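Local coordinates for protein fluvirucin B1 DH domain from module 1 (Actinomadura vulgaris, PDB 6OBV) that probably catalyses removal of water from a beta-hydroxyacyl intermediate during polyketide assembly by the first module of the fluvirucin B1 synthase, at residues C95-E100 with G254-A259; L196-I201 with E209-E214; G203-A208 with H268-D273; A262-V267 with T282-A287. One frame throughout, in Å; residues are numbered along the deposited sequence.

Contact 1: C95-E100 with G254-A259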
loop_
_atom_site.group_PDB
_atom_site.type_symbol
_atom_site.label_atom_id
_atom_site.label_comp_id
_atom_site.label_asym_id
_atom_site.label_seq_id
_atom_site.Cartn_x
_atom_site.Cartn_y
_atom_site.Cartn_z
ATOM N N CYS A 95 -8.059 15.173 -6.904
ATOM C CA CYS A 95 -8.239 15.146 -8.357
ATOM C C CYS A 95 -9.544 14.437 -8.682
ATOM O O CYS A 95 -9.539 13.314 -9.193
ATOM C CB CYS A 95 -7.076 14.429 -9.041
ATOM S SG CYS A 95 -5.738 15.468 -9.473
ATOM N N PRO A 96 -10.686 15.069 -8.400
ATOM C CA PRO A 96 -11.943 14.304 -8.355
ATOM C C PRO A 96 -12.519 13.927 -9.709
ATOM O O PRO A 96 -13.327 12.990 -9.754
ATOM C CB PRO A 96 -12.896 15.245 -7.597
ATOM C CG PRO A 96 -12.364 16.623 -7.905
ATOM C CD PRO A 96 -10.861 16.468 -7.968
ATOM N N VAL A 97 -12.120 14.602 -10.795
ATOM C CA VAL A 97 -12.767 14.474 -12.097
ATOM C C VAL A 97 -12.113 13.359 -12.906
ATOM O O VAL A 97 -10.897 13.370 -13.133
ATOM C CB VAL A 97 -12.718 15.807 -12.858
ATOM C CG1 VAL A 97 -13.287 15.650 -14.280
ATOM C CG2 VAL A 97 -13.493 16.871 -12.070
ATOM N N LEU A 98 -12.927 12.410 -13.364
ATOM C CA LEU A 98 -12.464 11.306 -14.207
ATOM C C LEU A 98 -12.476 11.756 -15.660
ATOM O O LEU A 98 -13.477 11.626 -16.368
ATOM C CB LEU A 98 -13.347 10.085 -14.008
ATOM C CG LEU A 98 -12.850 8.822 -14.695
ATOM C CD1 LEU A 98 -11.390 8.610 -14.359
ATOM C CD2 LEU A 98 -13.705 7.643 -14.226
ATOM N N GLU A 99 -11.348 12.307 -16.114
ATOM C CA GLU A 99 -11.281 12.839 -17.471
ATOM C C GLU A 99 -11.491 11.738 -18.509
ATOM O O GLU A 99 -12.175 11.937 -19.513
ATOM C CB GLU A 99 -9.934 13.535 -17.667
ATOM C CG GLU A 99 -9.576 13.929 -19.084
ATOM C CD GLU A 99 -8.218 14.615 -19.141
ATOM O OE1 GLU A 99 -8.126 15.788 -18.728
ATOM O OE2 GLU A 99 -7.234 13.982 -19.576
ATOM N N GLU A 100 -10.938 10.564 -18.267
ATOM C CA GLU A 100 -11.015 9.466 -19.217
ATOM C C GLU A 100 -10.805 8.169 -18.442
ATOM O O GLU A 100 -9.989 8.124 -17.521
ATOM C CB GLU A 100 -9.963 9.643 -20.322
ATOM C CG GLU A 100 -10.135 8.760 -21.537
ATOM C CD GLU A 100 -9.524 7.389 -21.337
ATOM O OE1 GLU A 100 -10.054 6.407 -21.912
ATOM O OE2 GLU A 100 -8.520 7.300 -20.592
ATOM N N GLY A 254 -15.114 12.535 -19.108
ATOM C CA GLY A 254 -15.723 13.644 -18.401
ATOM C C GLY A 254 -16.731 13.159 -17.392
ATOM O O GLY A 254 -17.904 13.521 -17.478
ATOM N N VAL A 255 -16.298 12.322 -16.451
ATOM C CA VAL A 255 -17.167 11.803 -15.398
ATOM C C VAL A 255 -16.943 12.657 -14.163
ATOM O O VAL A 255 -15.853 12.660 -13.580
ATOM C CB VAL A 255 -16.903 10.320 -15.114
ATOM C CG1 VAL A 255 -17.837 9.818 -14.005
ATOM C CG2 VAL A 255 -17.121 9.508 -16.367
ATOM N N GLU A 256 -17.965 13.411 -13.780
ATOM C CA GLU A 256 -17.951 14.188 -12.553
ATOM C C GLU A 256 -19.030 13.673 -11.621
ATOM O O GLU A 256 -20.209 13.603 -11.992
ATOM C CB GLU A 256 -18.195 15.670 -12.812
ATOM C CG GLU A 256 -16.944 16.474 -13.003
ATOM C CD GLU A 256 -17.243 17.887 -13.414
ATOM O OE1 GLU A 256 -17.528 18.102 -14.612
ATOM O OE2 GLU A 256 -17.198 18.775 -12.538
ATOM N N LEU A 257 -18.633 13.357 -10.403
ATOM C CA LEU A 257 -19.578 13.090 -9.335
ATOM C C LEU A 257 -19.792 14.386 -8.553
ATOM O O LEU A 257 -18.863 14.914 -7.932
ATOM C CB LEU A 257 -19.069 11.960 -8.459
ATOM C CG LEU A 257 -20.076 11.504 -7.438
ATOM C CD1 LEU A 257 -21.188 10.778 -8.152
ATOM C CD2 LEU A 257 -19.336 10.609 -6.502
ATOM N N LEU A 258 -21.015 14.917 -8.610
ATOM C CA LEU A 258 -21.330 16.194 -7.982
ATOM C C LEU A 258 -22.012 16.060 -6.623
ATOM O O LEU A 258 -22.011 17.028 -5.856
ATOM C CB LEU A 258 -22.220 17.028 -8.913
ATOM C CG LEU A 258 -21.717 17.175 -10.352
ATOM C CD1 LEU A 258 -22.655 18.033 -11.164
ATOM C CD2 LEU A 258 -20.311 17.781 -10.350
ATOM N N ALA A 259 -22.605 14.904 -6.313
ATOM C CA ALA A 259 -23.270 14.681 -5.032
ATOM C C ALA A 259 -23.198 13.196 -4.714
ATOM O O ALA A 259 -23.536 12.375 -5.565
ATOM C CB ALA A 259 -24.734 15.150 -5.065
#
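Leu98 and Val255 face each other as an antiparallel hydrogen-bonded pair. Leu98 N gives its hydrogen to Val255 O over 2.9 Å, and Val255 N returns a bond to Leu98 O, also 2.9 Å long. A third bond runs from Gly254 N to Glu99 O at 3.0 Å. Gly254 and Val255 both lie opposite Leu98, a G1 beta bulge. Glycine suits the first bulge position because the backbone there takes a positive phi of 63°. Glu99 and Glu100 form a second bulge, of the classic type, against Thr150 on the far side of their strand. In the double hotdog fold known for polyketide synthase dehydratases, this pairing joins a strand of the first hotdog to one of the second. On one face of the strands, Leu98 CB packs on Val255 CB at 3.7 Å, and both apolar side chains also touch helix 79-92, at Val87 and Val83. On the opposite face, Val97 CG2 lies 3.6 Å from Glu256 CG. With CG2 beside its backbone N and CG1 beside the carbonyl carbon, Val97 turns both methyls to the methylene part of the glutamate. Glu256 suits this border because its carboxylate continues past the valine to accept from Ser156 N, while Glu99 forms a salt bridge with Arg129.

Contact 2: L196-I201 with E209-E214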
loop_
_atom_site.group_PDB
_atom_site.type_symbol
_atom_site.label_atom_id
_atom_site.label_comp_id
_atom_site.label_asym_id
_atom_site.label_seq_id
_atom_site.Cartn_x
_atom_site.Cartn_y
_atom_site.Cartn_z
ATOM N N LEU A 196 -34.148 0.234 -13.109
ATOM C CA LEU A 196 -34.932 1.113 -13.974
ATOM C C LEU A 196 -36.412 0.945 -13.664
ATOM O O LEU A 196 -36.955 -0.160 -13.781
ATOM C CB LEU A 196 -34.657 0.798 -15.440
ATOM C CG LEU A 196 -35.552 1.509 -16.456
ATOM C CD1 LEU A 196 -35.353 3.011 -16.376
ATOM C CD2 LEU A 196 -35.308 0.990 -17.883
ATOM N N LYS A 197 -37.068 2.031 -13.259
ATOM C CA LYS A 197 -38.467 1.966 -12.854
ATOM C C LYS A 197 -39.415 2.634 -13.838
ATOM O O LYS A 197 -40.469 2.066 -14.160
ATOM C CB LYS A 197 -38.647 2.597 -11.463
ATOM C CG LYS A 197 -37.789 1.975 -10.354
ATOM C CD LYS A 197 -38.060 0.479 -10.191
ATOM C CE LYS A 197 -37.023 -0.196 -9.300
ATOM N NZ LYS A 197 -36.995 -1.677 -9.477
ATOM N N ARG A 198 -39.069 3.830 -14.318
ATOM C CA ARG A 198 -39.901 4.599 -15.231
ATOM C C ARG A 198 -39.009 5.248 -16.276
ATOM O O ARG A 198 -37.855 5.594 -15.998
ATOM C CB ARG A 198 -40.713 5.679 -14.504
ATOM C CG ARG A 198 -41.931 5.161 -13.778
ATOM C CD ARG A 198 -42.279 6.063 -12.605
ATOM N NE ARG A 198 -41.091 6.307 -11.790
ATOM C CZ ARG A 198 -40.786 5.651 -10.669
ATOM N NH1 ARG A 198 -41.600 4.698 -10.199
ATOM N NH2 ARG A 198 -39.661 5.953 -10.020
ATOM N N ALA A 199 -39.560 5.433 -17.478
ATOM C CA ALA A 199 -38.800 6.010 -18.575
ATOM C C ALA A 199 -39.725 6.737 -19.542
ATOM O O ALA A 199 -40.867 6.327 -19.763
ATOM C CB ALA A 199 -38.006 4.940 -19.322
ATOM N N TRP A 200 -39.207 7.824 -20.122
ATOM C CA TRP A 200 -39.885 8.608 -21.147
ATOM C C TRP A 200 -38.933 8.844 -22.319
ATOM O O TRP A 200 -37.711 8.903 -22.147
ATOM C CB TRP A 200 -40.362 9.969 -20.618
ATOM C CG TRP A 200 -41.211 9.960 -19.361
ATOM C CD1 TRP A 200 -42.557 10.182 -19.278
ATOM C CD2 TRP A 200 -40.759 9.760 -18.012
ATOM N NE1 TRP A 200 -42.974 10.121 -17.964
ATOM C CE2 TRP A 200 -41.891 9.863 -17.169
ATOM C CE3 TRP A 200 -39.513 9.498 -17.436
ATOM C CZ2 TRP A 200 -41.808 9.713 -15.780
ATOM C CZ3 TRP A 200 -39.434 9.351 -16.057
ATOM C CH2 TRP A 200 -40.574 9.462 -15.246
ATOM N N ILE A 201 -39.496 9.008 -23.513
ATOM C CA ILE A 201 -38.709 9.229 -24.720
ATOM C C ILE A 201 -39.142 10.530 -25.376
ATOM O O ILE A 201 -40.344 10.813 -25.478
ATOM C CB ILE A 201 -38.833 8.051 -25.699
ATOM C CG1 ILE A 201 -38.076 6.842 -25.138
ATOM C CG2 ILE A 201 -38.236 8.406 -27.029
ATOM C CD1 ILE A 201 -38.320 5.580 -25.931
ATOM N N GLU A 209 -36.133 7.206 -14.376
ATOM C CA GLU A 209 -35.992 7.204 -12.931
ATOM C C GLU A 209 -35.544 5.813 -12.523
ATOM O O GLU A 209 -36.100 4.816 -12.995
ATOM C CB GLU A 209 -37.294 7.585 -12.238
ATOM C CG GLU A 209 -37.771 8.961 -12.587
ATOM C CD GLU A 209 -39.046 9.352 -11.851
ATOM O OE1 GLU A 209 -39.646 8.481 -11.182
ATOM O OE2 GLU A 209 -39.440 10.538 -11.937
ATOM N N VAL A 210 -34.521 5.760 -11.669
ATOM C CA VAL A 210 -33.831 4.532 -11.291
ATOM C C VAL A 210 -33.677 4.522 -9.772
ATOM O O VAL A 210 -33.293 5.539 -9.183
ATOM C CB VAL A 210 -32.453 4.442 -11.972
ATOM C CG1 VAL A 210 -31.835 3.096 -11.714
ATOM C CG2 VAL A 210 -32.569 4.714 -13.449
ATOM N N GLU A 211 -33.987 3.385 -9.136
ATOM C CA GLU A 211 -33.953 3.268 -7.681
ATOM C C GLU A 211 -33.290 1.959 -7.268
ATOM O O GLU A 211 -33.554 0.911 -7.867
ATOM C CB GLU A 211 -35.360 3.313 -7.062
ATOM C CG GLU A 211 -36.315 4.381 -7.616
ATOM C CD GLU A 211 -37.784 4.058 -7.348
ATOM O OE1 GLU A 211 -38.067 3.187 -6.496
ATOM O OE2 GLU A 211 -38.656 4.675 -7.994
ATOM N N LEU A 212 -32.456 2.015 -6.224
ATOM C CA LEU A 212 -31.866 0.801 -5.677
ATOM C C LEU A 212 -32.908 -0.012 -4.912
ATOM O O LEU A 212 -33.842 0.534 -4.328
ATOM C CB LEU A 212 -30.722 1.138 -4.726
ATOM C CG LEU A 212 -29.505 1.840 -5.299
ATOM C CD1 LEU A 212 -28.553 2.187 -4.173
ATOM C CD2 LEU A 212 -28.840 0.911 -6.290
ATOM N N ASP A 213 -32.737 -1.336 -4.927
ATOM C CA ASP A 213 -33.407 -2.205 -3.967
ATOM C C ASP A 213 -33.058 -1.780 -2.545
ATOM O O ASP A 213 -32.061 -1.092 -2.299
ATOM C CB ASP A 213 -32.975 -3.657 -4.152
ATOM C CG ASP A 213 -33.851 -4.419 -5.104
ATOM O OD1 ASP A 213 -34.650 -3.798 -5.848
ATOM O OD2 ASP A 213 -33.717 -5.662 -5.105
ATOM N N GLU A 214 -33.869 -2.234 -1.589
ATOM C CA GLU A 214 -33.634 -1.829 -0.207
ATOM C C GLU A 214 -32.263 -2.291 0.286
ATOM O O GLU A 214 -31.581 -1.549 1.005
ATOM C CB GLU A 214 -34.765 -2.335 0.688
ATOM C CG GLU A 214 -35.943 -1.344 0.734
ATOM C CD GLU A 214 -37.164 -1.860 1.482
ATOM O OE1 GLU A 214 -37.964 -2.597 0.861
ATOM O OE2 GLU A 214 -37.340 -1.512 2.678
#
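A beta hairpin with a classic bulge brings 196-201 against 209-214: Lys197 and Arg198 both lie opposite Glu209. Glu209 O accepts from Lys197 N at 3.0 Å and, weakly, from Arg198 N, while Glu209 N donates to Arg198 O. Arg198 forms salt bridges to both Glu209 and Glu211; arginine suits the place because its several N-H groups can serve two acids at once. Its NE meets Glu209 OE1 at 2.7 Å, approaching from above the carboxylate plane, and NH2 adds a weak bond to that oxygen; the two planes are 71° apart. Glu211 OE2 takes a straight bond from Arg198 NH2 at 2.6 Å, with the flat groups nearly coplanar. A bend at chi3 (-50°) swings the head toward both glutamates. Lys197 CB lies over one guanidinium face, near its rim, and Lys197 CG rests 3.7 Å from Glu211 CD; the lysine's NZ turns to Gln194 O. Trp200 presents a ring edge to Glu209 CG, while Glu209 OE2 is bonded to Trp165 NE1. On their shared face Leu196 and Val210 form a non-hydrogen-bonded pair, and Val210 packs on helix 227-232. Strand 171-173 flanks the hairpin beyond Ala199; strand 264-271 bonds to it at Val210.

Contact 3: G203-A208 with H268-D273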
loop_
_atom_site.group_PDB
_atom_site.type_symbol
_atom_site.label_atom_id
_atom_site.label_comp_id
_atom_site.label_asym_id
_atom_site.label_seq_id
_atom_site.Cartn_x
_atom_site.Cartn_y
_atom_site.Cartn_z
ATOM N N GLY A 203 -37.782 12.598 -28.900
ATOM C CA GLY A 203 -36.800 12.548 -29.974
ATOM C C GLY A 203 -35.843 11.395 -29.740
ATOM O O GLY A 203 -36.250 10.290 -29.364
ATOM N N ASN A 204 -34.549 11.646 -29.919
ATOM C CA ASN A 204 -33.551 10.622 -29.627
ATOM C C ASN A 204 -32.993 10.708 -28.197
ATOM O O ASN A 204 -31.901 10.187 -27.939
ATOM C CB ASN A 204 -32.411 10.677 -30.648
ATOM C CG ASN A 204 -31.714 12.031 -30.687
ATOM O OD1 ASN A 204 -31.806 12.832 -29.746
ATOM N ND2 ASN A 204 -31.008 12.293 -31.785
ATOM N N GLU A 205 -33.724 11.332 -27.268
ATOM C CA GLU A 205 -33.338 11.426 -25.863
ATOM C C GLU A 205 -34.232 10.540 -25.001
ATOM O O GLU A 205 -35.415 10.349 -25.292
ATOM C CB GLU A 205 -33.438 12.869 -25.350
ATOM C CG GLU A 205 -32.729 13.878 -26.229
ATOM C CD GLU A 205 -33.035 15.316 -25.853
ATOM O OE1 GLU A 205 -34.088 15.582 -25.240
ATOM O OE2 GLU A 205 -32.209 16.190 -26.175
ATOM N N VAL A 206 -33.664 10.037 -23.914
ATOM C CA VAL A 206 -34.375 9.214 -22.945
ATOM C C VAL A 206 -34.266 9.856 -21.569
ATOM O O VAL A 206 -33.213 10.382 -21.189
ATOM C CB VAL A 206 -33.825 7.775 -22.891
ATOM C CG1 VAL A 206 -34.703 6.894 -22.001
ATOM C CG2 VAL A 206 -33.736 7.203 -24.270
ATOM N N PHE A 207 -35.350 9.770 -20.813
ATOM C CA PHE A 207 -35.393 10.179 -19.427
ATOM C C PHE A 207 -35.798 8.972 -18.594
ATOM O O PHE A 207 -36.658 8.185 -19.006
ATOM C CB PHE A 207 -36.377 11.316 -19.251
ATOM C CG PHE A 207 -36.072 12.501 -20.098
ATOM C CD1 PHE A 207 -35.152 13.460 -19.670
ATOM C CD2 PHE A 207 -36.699 12.675 -21.324
ATOM C CE1 PHE A 207 -34.843 14.562 -20.464
ATOM C CE2 PHE A 207 -36.405 13.784 -22.123
ATOM C CZ PHE A 207 -35.477 14.728 -21.691
ATOM N N ALA A 208 -35.180 8.817 -17.430
ATOM C CA ALA A 208 -35.396 7.629 -16.619
ATOM C C ALA A 208 -35.423 8.011 -15.152
ATOM O O ALA A 208 -34.835 9.011 -14.731
ATOM C CB ALA A 208 -34.306 6.570 -16.849
ATOM N N HIS A 268 -30.841 11.597 -17.703
ATOM C CA HIS A 268 -31.069 12.251 -18.990
ATOM C C HIS A 268 -29.973 11.773 -19.942
ATOM O O HIS A 268 -28.824 12.212 -19.841
ATOM C CB HIS A 268 -31.058 13.768 -18.818
ATOM C CG HIS A 268 -31.259 14.536 -20.090
ATOM N ND1 HIS A 268 -31.880 14.002 -21.199
ATOM C CD2 HIS A 268 -30.924 15.805 -20.422
ATOM C CE1 HIS A 268 -31.907 14.905 -22.162
ATOM N NE2 HIS A 268 -31.331 16.007 -21.717
ATOM N N ALA A 269 -30.307 10.866 -20.860
ATOM C CA ALA A 269 -29.332 10.347 -21.816
ATOM C C ALA A 269 -29.658 10.814 -23.224
ATOM O O ALA A 269 -30.826 10.854 -23.630
ATOM C CB ALA A 269 -29.266 8.827 -21.801
ATOM N N GLN A 270 -28.618 11.156 -23.970
ATOM C CA GLN A 270 -28.781 11.530 -25.366
ATOM C C GLN A 270 -27.509 11.134 -26.092
ATOM O O GLN A 270 -26.450 11.027 -25.471
ATOM C CB GLN A 270 -29.054 13.035 -25.515
ATOM C CG GLN A 270 -28.126 13.878 -24.696
ATOM C CD GLN A 270 -28.699 15.242 -24.405
ATOM O OE1 GLN A 270 -29.410 15.815 -25.228
ATOM N NE2 GLN A 270 -28.393 15.773 -23.229
ATOM N N PRO A 271 -27.577 10.914 -27.401
ATOM C CA PRO A 271 -26.343 10.603 -28.124
ATOM C C PRO A 271 -25.461 11.837 -28.216
ATOM O O PRO A 271 -25.918 12.980 -28.107
ATOM C CB PRO A 271 -26.827 10.157 -29.511
ATOM C CG PRO A 271 -28.324 10.467 -29.565
ATOM C CD PRO A 271 -28.678 11.240 -28.321
ATOM N N THR A 272 -24.170 11.585 -28.375
ATOM C CA THR A 272 -23.254 12.570 -28.917
ATOM C C THR A 272 -22.965 12.187 -30.366
ATOM O O THR A 272 -23.390 11.136 -30.851
ATOM C CB THR A 272 -21.962 12.650 -28.098
ATOM O OG1 THR A 272 -21.141 11.515 -28.402
ATOM C CG2 THR A 272 -22.259 12.674 -26.600
ATOM N N ASP A 273 -22.223 13.043 -31.064
ATOM C CA ASP A 273 -21.858 12.784 -32.455
ATOM C C ASP A 273 -20.766 11.726 -32.602
ATOM O O ASP A 273 -20.278 11.515 -33.718
ATOM C CB ASP A 273 -21.412 14.084 -33.122
ATOM C CG ASP A 273 -22.260 15.263 -32.709
ATOM O OD1 ASP A 273 -22.908 15.863 -33.588
ATOM O OD2 ASP A 273 -22.281 15.580 -31.502
#
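His268 lies beside Phe207 across a non-hydrogen-bonded antiparallel pair, the two side chains pointing the same way. Its CB is 4.2 Å from Phe207 CD1. CG, set opposite the backbone N (chi1 179°), carries the imidazole alongside the phenyl ring and comes 3.6 Å from Phe207 CE1. ND1 is tighter still, 3.1 Å from the same CE1, which sits over one imidazole face. His268 CE1 is 3.4 Å from Phe207 CE1, with CZ slightly farther; His268 CD2 and NE2 lie 4.1 and 4.0 Å from that Phe207 CE1. The ring planes are only 15° apart, yet slid so far that the rings barely overlap. Flat rings suit directly paired positions because they can lie side by side at close spacing. Glu205 stands at the imidazole edge with its carboxylate steeply turned, its OE1 fixed by a salt bridge to Arg202. Val206 and Ala269 pair through two 3.0 Å bonds, Val206 N to Ala269 O and Ala269 N to Val206 O. Asn204 CG packs against Pro271 CG and CD. This strand pair, part of the second hotdog, lies between strand 196-202, where Phe207 touches Trp200, and strand 277-282, where Ala269 meets Leu279; Val206 and Ala269 face the loop carrying Ala236 and Thr237.

Contact 4: A262-V267 with T282-A287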
loop_
_atom_site.group_PDB
_atom_site.type_symbol
_atom_site.label_atom_id
_atom_site.label_comp_id
_atom_site.label_asym_id
_atom_site.label_seq_id
_atom_site.Cartn_x
_atom_site.Cartn_y
_atom_site.Cartn_z
ATOM N N ALA A 262 -26.213 8.691 -3.499
ATOM C CA ALA A 262 -27.616 8.693 -3.896
ATOM C C ALA A 262 -28.187 7.281 -3.890
ATOM O O ALA A 262 -27.477 6.290 -4.129
ATOM C CB ALA A 262 -27.798 9.308 -5.282
ATOM N N GLN A 263 -29.487 7.204 -3.603
ATOM C CA GLN A 263 -30.279 5.980 -3.650
ATOM C C GLN A 263 -31.203 5.914 -4.861
ATOM O O GLN A 263 -31.416 4.836 -5.419
ATOM C CB GLN A 263 -31.135 5.849 -2.389
ATOM C CG GLN A 263 -30.425 6.160 -1.095
ATOM C CD GLN A 263 -31.366 6.082 0.087
ATOM O OE1 GLN A 263 -32.337 5.316 0.070
ATOM N NE2 GLN A 263 -31.093 6.875 1.122
ATOM N N ARG A 264 -31.795 7.038 -5.242
ATOM C CA ARG A 264 -32.686 7.138 -6.388
ATOM C C ARG A 264 -32.241 8.340 -7.204
ATOM O O ARG A 264 -31.777 9.335 -6.643
ATOM C CB ARG A 264 -34.153 7.288 -5.950
ATOM C CG ARG A 264 -34.545 6.398 -4.776
ATOM C CD ARG A 264 -35.981 6.631 -4.322
ATOM N NE ARG A 264 -36.269 8.046 -4.137
ATOM C CZ ARG A 264 -37.498 8.538 -3.986
ATOM N NH1 ARG A 264 -38.538 7.715 -3.998
ATOM N NH2 ARG A 264 -37.694 9.848 -3.824
ATOM N N VAL A 265 -32.330 8.241 -8.529
ATOM C CA VAL A 265 -31.863 9.317 -9.390
ATOM C C VAL A 265 -32.793 9.475 -10.580
ATOM O O VAL A 265 -33.565 8.578 -10.931
ATOM C CB VAL A 265 -30.415 9.101 -9.905
ATOM C CG1 VAL A 265 -29.378 9.113 -8.741
ATOM C CG2 VAL A 265 -30.320 7.849 -10.774
ATOM N N ARG A 266 -32.698 10.641 -11.203
ATOM C CA ARG A 266 -33.213 10.857 -12.540
ATOM C C ARG A 266 -32.055 10.827 -13.531
ATOM O O ARG A 266 -30.918 11.167 -13.192
ATOM C CB ARG A 266 -33.939 12.187 -12.630
ATOM C CG ARG A 266 -35.061 12.380 -11.620
ATOM C CD ARG A 266 -35.375 13.860 -11.545
ATOM N NE ARG A 266 -36.547 14.149 -10.743
ATOM C CZ ARG A 266 -37.082 15.359 -10.633
ATOM N NH1 ARG A 266 -36.542 16.381 -11.287
ATOM N NH2 ARG A 266 -38.157 15.544 -9.882
ATOM N N VAL A 267 -32.348 10.408 -14.758
ATOM C CA VAL A 267 -31.330 10.212 -15.783
ATOM C C VAL A 267 -31.771 10.899 -17.063
ATOM O O VAL A 267 -32.937 10.813 -17.457
ATOM C CB VAL A 267 -31.065 8.715 -16.030
ATOM C CG1 VAL A 267 -29.929 8.530 -17.040
ATOM C CG2 VAL A 267 -30.727 8.033 -14.722
ATOM N N THR A 282 -29.495 13.475 -11.954
ATOM C CA THR A 282 -29.949 14.388 -10.923
ATOM C C THR A 282 -30.618 13.572 -9.835
ATOM O O THR A 282 -30.870 12.383 -10.004
ATOM C CB THR A 282 -30.928 15.416 -11.488
ATOM O OG1 THR A 282 -31.894 14.730 -12.295
ATOM C CG2 THR A 282 -30.184 16.429 -12.324
ATOM N N ASP A 283 -30.911 14.214 -8.708
ATOM C CA ASP A 283 -31.657 13.516 -7.676
ATOM C C ASP A 283 -33.147 13.828 -7.846
ATOM O O ASP A 283 -33.552 14.592 -8.725
ATOM C CB ASP A 283 -31.095 13.853 -6.289
ATOM C CG ASP A 283 -31.136 15.344 -5.954
ATOM O OD1 ASP A 283 -32.037 16.076 -6.435
ATOM O OD2 ASP A 283 -30.261 15.779 -5.175
ATOM N N THR A 284 -33.987 13.206 -7.020
ATOM C CA THR A 284 -35.426 13.317 -7.232
ATOM C C THR A 284 -35.963 14.705 -6.945
ATOM O O THR A 284 -37.176 14.905 -7.042
ATOM C CB THR A 284 -36.182 12.295 -6.382
ATOM O OG1 THR A 284 -35.874 12.498 -4.996
ATOM C CG2 THR A 284 -35.806 10.868 -6.809
ATOM N N THR A 285 -35.112 15.669 -6.609
ATOM C CA THR A 285 -35.522 17.066 -6.562
ATOM C C THR A 285 -34.853 17.895 -7.654
ATOM O O THR A 285 -34.934 19.128 -7.626
ATOM C CB THR A 285 -35.229 17.662 -5.182
ATOM O OG1 THR A 285 -33.813 17.787 -5.000
ATOM C CG2 THR A 285 -35.801 16.759 -4.092
ATOM N N GLY A 286 -34.190 17.246 -8.613
ATOM C CA GLY A 286 -33.594 17.913 -9.752
ATOM C C GLY A 286 -32.189 18.417 -9.545
ATOM O O GLY A 286 -31.607 18.985 -10.480
ATOM N N ALA A 287 -31.620 18.232 -8.349
ATOM C CA ALA A 287 -30.295 18.743 -8.053
ATOM C C ALA A 287 -29.237 17.830 -8.668
ATOM O O ALA A 287 -29.483 16.639 -8.871
ATOM C CB ALA A 287 -30.094 18.852 -6.540
HETATM O O HOH W 1 -33.935 16.365 -13.081
#
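Backbone bonds tie Arg266 to Thr282 as an antiparallel hydrogen-bonded pair: Arg266 N donates to Thr282 O at 2.8 Å, and Thr282 N to Arg266 O at 3.0 Å. Beyond this pair the second chain curls into a type I beta turn from Asp283 to Gly286, closed by a 2.7 Å bond from Gly286 N to Asp283 O. Asp283 suits the first turn position, since its OD1 takes three hydrogens, from Thr285 N, Thr285 OG1 and Ala287 N; the first of these makes an Asx turn. Gly286 takes a positive phi (88°), a conformation in which a CB would press on the carbonyl O of the residue before. Two arginine heads reach neutral partners. Arg266, extended from CG to NE, sets one guanidinium face over the turn, with Gly286 N 3.6 Å above it near the rim. Its NH1 reaches a water, which accepts from it at 3.2 Å and is also bonded to Thr282 OG1 at 2.7 Å. Arg264 bends at chi3 and makes a weak bond from NH2 to Thr284 OG1. Among the packing contacts, Arg266 CB rests on Thr282 OG1 at 3.3 Å, and the Thr284 methyl lies by the Arg264 head. Trp165 forms a cation-pi pair with Arg266. Strand 264-271 runs between strands 205-211 and 277-282, the turn leads on to strand 288-299, and Val265 packs on Leu229 of helix 227-232.

Overall arrangement
Contacts 2, 3 and 4 form one continuous patch, while contact 1 stands apart, its centre 17 to 23 Å from the others. Strand 205-211 serves contacts 2 and 3, and strand 264-271 serves contacts 3 and 4. Probable hydrogen bonds stitch the patch together: Trp200 N to Phe207 O at 2.8 Å, Val267 N to Ala208 O at 2.9 Å, and Val265 N to Val210 O at 2.9 Å. Contacts 2 and 4 are the closest pair, with centres 10 Å apart. Trp165 bridges contacts 2 and 4. Contact 1 adjoins contact 4 in sequence, through the connection from strand 247-257 to strand 264-271.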